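Local coordinates for cyclic dimeric GMP binding protein (PDB 3PJV) that probably relays the cytoplasmic c-di-GMP signal across the inner membrane, its periplasmic domain controlling the protease LapG, at residues T11-V14 with N15-R18; A119-K122 with L123-A127. All coordinates share one frame; numbering follows the deposited sequence.

Contact 1 (T11-V14 with N15-R18)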
loop_
_atom_site.group_PDB
_atom_site.type_symbol
_atom_site.label_atom_id
_atom_site.label_comp_id
_atom_site.label_asym_id
_atom_site.label_seq_id
_atom_site.Cartn_x
_atom_site.Cartn_y
_atom_site.Cartn_z
ATOM N N THR A 11 4.549 -18.236 5.540
ATOM C CA THR A 11 3.956 -17.792 6.801
ATOM C C THR A 11 4.214 -16.300 7.081
ATOM O O THR A 11 3.331 -15.590 7.566
ATOM C CB THR A 11 4.434 -18.689 7.953
ATOM O OG1 THR A 11 3.923 -20.012 7.738
ATOM C CG2 THR A 11 3.960 -18.166 9.317
ATOM N N GLN A 12 5.419 -15.828 6.764
ATOM C CA GLN A 12 5.759 -14.412 6.919
ATOM C C GLN A 12 4.835 -13.514 6.107
ATOM O O GLN A 12 4.369 -12.484 6.598
ATOM C CB GLN A 12 7.212 -14.147 6.493
ATOM C CG GLN A 12 8.263 -14.723 7.427
ATOM C CD GLN A 12 9.668 -14.633 6.850
ATOM O OE1 GLN A 12 10.632 -15.093 7.462
ATOM N NE2 GLN A 12 9.786 -14.043 5.661
ATOM N N TYR A 13 4.581 -13.889 4.854
ATOM C CA TYR A 13 3.691 -13.107 4.005
ATOM C C TYR A 13 2.254 -13.189 4.468
ATOM O O TYR A 13 1.513 -12.210 4.379
ATOM C CB TYR A 13 3.789 -13.541 2.542
ATOM C CG TYR A 13 5.040 -13.057 1.862
ATOM C CD1 TYR A 13 5.210 -11.717 1.544
ATOM C CD2 TYR A 13 6.047 -13.948 1.518
ATOM C CE1 TYR A 13 6.365 -11.275 0.908
ATOM C CE2 TYR A 13 7.201 -13.518 0.887
ATOM C CZ TYR A 13 7.353 -12.188 0.579
ATOM O OH TYR A 13 8.509 -11.781 -0.054
ATOM N N VAL A 14 1.855 -14.365 4.947
ATOM C CA VAL A 14 0.515 -14.521 5.494
ATOM C C VAL A 14 0.342 -13.582 6.682
ATOM O O VAL A 14 -0.657 -12.873 6.781
ATOM C CB VAL A 14 0.235 -15.963 5.927
ATOM C CG1 VAL A 14 -1.021 -16.023 6.812
ATOM C CG2 VAL A 14 0.081 -16.856 4.690
ATOM N N ASN A 15 1.330 -13.567 7.572
ATOM C CA ASN A 15 1.247 -12.725 8.760
ATOM C C ASN A 15 1.282 -11.247 8.381
ATOM O O ASN A 15 0.561 -10.428 8.959
ATOM C CB ASN A 15 2.368 -13.054 9.747
ATOM C CG ASN A 15 2.197 -14.421 10.386
ATOM O OD1 ASN A 15 1.116 -15.010 10.339
ATOM N ND2 ASN A 15 3.253 -14.922 11.001
ATOM N N GLN A 16 2.131 -10.916 7.414
ATOM C CA GLN A 16 2.229 -9.544 6.922
ATOM C C GLN A 16 0.918 -9.028 6.326
ATOM O O GLN A 16 0.479 -7.931 6.666
ATOM C CB GLN A 16 3.380 -9.399 5.918
ATOM C CG GLN A 16 3.606 -7.977 5.466
ATOM C CD GLN A 16 4.851 -7.837 4.608
ATOM O OE1 GLN A 16 5.665 -6.941 4.822
ATOM N NE2 GLN A 16 5.000 -8.719 3.629
ATOM N N LEU A 17 0.305 -9.805 5.434
ATOM C CA LEU A 17 -0.959 -9.388 4.810
ATOM C C LEU A 17 -2.066 -9.261 5.842
ATOM O O LEU A 17 -2.873 -8.328 5.800
ATOM C CB LEU A 17 -1.408 -10.388 3.750
ATOM C CG LEU A 17 -0.782 -10.334 2.366
ATOM C CD1 LEU A 17 -1.387 -11.450 1.522
ATOM C CD2 LEU A 17 -1.034 -8.965 1.746
ATOM N N ARG A 18 -2.114 -10.197 6.786
ATOM C CA ARG A 18 -3.136 -10.132 7.840
ATOM C C ARG A 18 -2.947 -8.867 8.680
ATOM O O ARG A 18 -3.909 -8.161 8.970
ATOM C CB ARG A 18 -3.095 -11.378 8.733
ATOM C CG ARG A 18 -4.192 -11.407 9.781
ATOM C CD ARG A 18 -4.491 -12.824 10.247
ATOM N NE ARG A 18 -3.297 -13.501 10.734
ATOM C CZ ARG A 18 -2.939 -14.745 10.416
ATOM N NH1 ARG A 18 -1.828 -15.259 10.931
ATOM N NH2 ARG A 18 -3.679 -15.479 9.593
#
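Y13 and Q16 sit one turn apart on helix 6-32 and run alongside each other in the same direction. L17 is on this side too, and it is the buried residue of the group. Its amide N bonds to Y13 O at 2.9 Å, close to straight at 169°. The second subunit, another copy of this protein, covers this face. Its L123 packs on Y13, its A94 on L17 and its D51 on Q16. V14 packs on L91 of the second subunit.

The side of T11, N15 and R18 is looser and more exposed. T11 CG2 comes within 3.7 Å of N15 ND2, a contact between a methyl and an amide. N15 CG is anti to the carbonyl carbon (chi1 -69°), which puts the amide beside T11 O. N15 CG stands 3.3 Å from T11 O, but the amide makes no hydrogen bond to that oxygen. N15 N bonds to T11 O instead, at 2.8 Å. R18 crosses V14 at a slant. The arginine chain bends at chi3 (55°), and R18 NH2 ends 3.9 Å from V14 CG1. T11 OG1 turns back to E7 O, and S19 OG bonds to N15 O, both within the same helix.

No side-chain hydrogen bond or salt bridge joins the two segments. Four backbone bonds from residue i+4 to residue i join the two turns, the last from R18 N to V14 O at 3.0 Å. The chemistry thus implies a turn held by its backbone, with Y13, V14, Q16 and L17 left to pack against the partner subunit and T11, N15 and R18 left exposed.

Contact 2 (A119-K122 with L123-A127); sequences ALAK and LWQSA
L123 to A127 follow A119 to K122 as the next turn of the C-terminal alpha-helix 117-128. L123 comes first. Its N bonds to A119 O at 3.0 Å, and L123 CG lies 3.5 Å from A119 O. Beyond that, the side chain packs on F85 and I89 of helix 83-89. W124 N bonds to L120 O at 2.9 Å. With CG anti to the backbone N (chi1 177°), the indole leads away from the preceding turn and meets the F85 ring edge-to-face.

Q125 N takes A121 O in a nearly straight bond (169°). Q125 CG also rests 3.2 Å from A121 O. The amide stays beside that oxygen, with Q125 CD 3.5 Å from A121 O, and NE2 bonds to T79 OG1, which ties the helix to a loop.

S126 N bonds to K122 O, and L6 of the second subunit packs on the serine. A127 N closes the next turn on L123 O. Two waters bridge K122 O and S126 OG. Water 1 donates to K122 O at 2.8 Å. Water 2 donates only weakly to K122 O, but its oxygen is 2.6 Å from S126 OG.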
loop_
_atom_site.group_PDB
_atom_site.type_symbol
_atom_site.label_atom_id
_atom_site.label_comp_id
_atom_site.label_asym_id
_atom_site.label_seq_id
_atom_site.Cartn_x
_atom_site.Cartn_y
_atom_site.Cartn_z
ATOM N N ALA A 119 -2.666 0.363 -9.151
ATOM C CA ALA A 119 -3.196 1.363 -10.071
ATOM C C ALA A 119 -3.306 0.796 -11.498
ATOM O O ALA A 119 -4.341 0.925 -12.164
ATOM C CB ALA A 119 -2.311 2.600 -10.049
ATOM N N LEU A 120 -2.240 0.157 -11.960
ATOM C CA LEU A 120 -2.247 -0.426 -13.305
ATOM C C LEU A 120 -3.305 -1.516 -13.436
ATOM O O LEU A 120 -3.976 -1.619 -14.472
ATOM C CB LEU A 120 -0.867 -0.964 -13.662
ATOM C CG LEU A 120 0.166 0.133 -13.923
ATOM C CD1 LEU A 120 1.578 -0.417 -13.842
ATOM C CD2 LEU A 120 -0.116 0.788 -15.279
ATOM N N ALA A 121 -3.452 -2.333 -12.396
ATOM C CA ALA A 121 -4.465 -3.389 -12.414
ATOM C C ALA A 121 -5.853 -2.796 -12.583
ATOM O O ALA A 121 -6.651 -3.294 -13.365
ATOM C CB ALA A 121 -4.403 -4.252 -11.164
ATOM N N LYS A 122 -6.144 -1.729 -11.845
ATOM C CA LYS A 122 -7.452 -1.082 -11.941
ATOM C C LYS A 122 -7.695 -0.454 -13.318
ATOM O O LYS A 122 -8.803 -0.526 -13.870
ATOM C CB LYS A 122 -7.603 -0.042 -10.830
ATOM C CG LYS A 122 -7.753 -0.673 -9.457
ATOM C CD LYS A 122 -7.516 0.347 -8.355
ATOM C CE LYS A 122 -8.425 1.559 -8.502
ATOM N NZ LYS A 122 -8.179 2.516 -7.380
ATOM N N LEU A 123 -6.653 0.159 -13.878
ATOM C CA LEU A 123 -6.763 0.781 -15.192
ATOM C C LEU A 123 -7.036 -0.272 -16.260
ATOM O O LEU A 123 -7.858 -0.064 -17.153
ATOM C CB LEU A 123 -5.487 1.561 -15.529
ATOM C CG LEU A 123 -5.360 2.907 -14.817
ATOM C CD1 LEU A 123 -3.946 3.432 -14.944
ATOM C CD2 LEU A 123 -6.372 3.898 -15.375
ATOM N N TRP A 124 -6.355 -1.407 -16.144
ATOM C CA TRP A 124 -6.560 -2.529 -17.051
ATOM C C TRP A 124 -7.984 -3.090 -16.951
ATOM O O TRP A 124 -8.637 -3.301 -17.977
ATOM C CB TRP A 124 -5.516 -3.618 -16.786
ATOM C CG TRP A 124 -5.673 -4.855 -17.612
ATOM C CD1 TRP A 124 -6.076 -6.083 -17.180
ATOM C CD2 TRP A 124 -5.423 -4.988 -19.020
ATOM N NE1 TRP A 124 -6.093 -6.976 -18.230
ATOM C CE2 TRP A 124 -5.690 -6.327 -19.371
ATOM C CE3 TRP A 124 -4.991 -4.103 -20.017
ATOM C CZ2 TRP A 124 -5.551 -6.803 -20.674
ATOM C CZ3 TRP A 124 -4.853 -4.578 -21.309
ATOM C CH2 TRP A 124 -5.132 -5.914 -21.624
ATOM N N GLN A 125 -8.467 -3.325 -15.730
ATOM C CA GLN A 125 -9.848 -3.781 -15.553
ATOM C C GLN A 125 -10.833 -2.832 -16.238
ATOM O O GLN A 125 -11.777 -3.275 -16.893
ATOM C CB GLN A 125 -10.192 -3.938 -14.074
ATOM C CG GLN A 125 -9.382 -5.019 -13.397
ATOM C CD GLN A 125 -9.364 -4.867 -11.890
ATOM O OE1 GLN A 125 -10.150 -4.102 -11.320
ATOM N NE2 GLN A 125 -8.466 -5.594 -11.234
ATOM N N SER A 126 -10.602 -1.526 -16.090
ATOM C CA SER A 126 -11.461 -0.521 -16.711
ATOM C C SER A 126 -11.352 -0.559 -18.234
ATOM O O SER A 126 -12.344 -0.351 -18.940
ATOM C CB SER A 126 -11.095 0.879 -16.223
ATOM O OG SER A 126 -11.511 1.075 -14.889
ATOM N N ALA A 127 -10.143 -0.814 -18.729
ATOM C CA ALA A 127 -9.897 -0.929 -20.159
ATOM C C ALA A 127 -10.648 -2.107 -20.779
ATOM O O ALA A 127 -11.132 -2.024 -21.915
ATOM C CB ALA A 127 -8.402 -1.064 -20.433
HETATM O O HOH W 1 -11.104 -0.601 -12.331
HETATM O O HOH W 2 -9.699 2.674 -13.923
#

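Contact 1 lies near the start of the chain, on helix 6-32. Contact 2 comes near its end, on helix 117-128. They follow in series, with both two-stranded antiparallel sheets and helices 39-50 and 83-89 between them. Within one chain their centres are 26 Å apart and their nearest atoms about 14 Å apart, so they do not touch. They meet across the dimer instead. It brings contact 1 of one subunit against contact 2 of the other, through Y13 with K122 and L123. The first and last helices therefore both build the subunit interface, consistent with a periplasmic domain that works as a dimer.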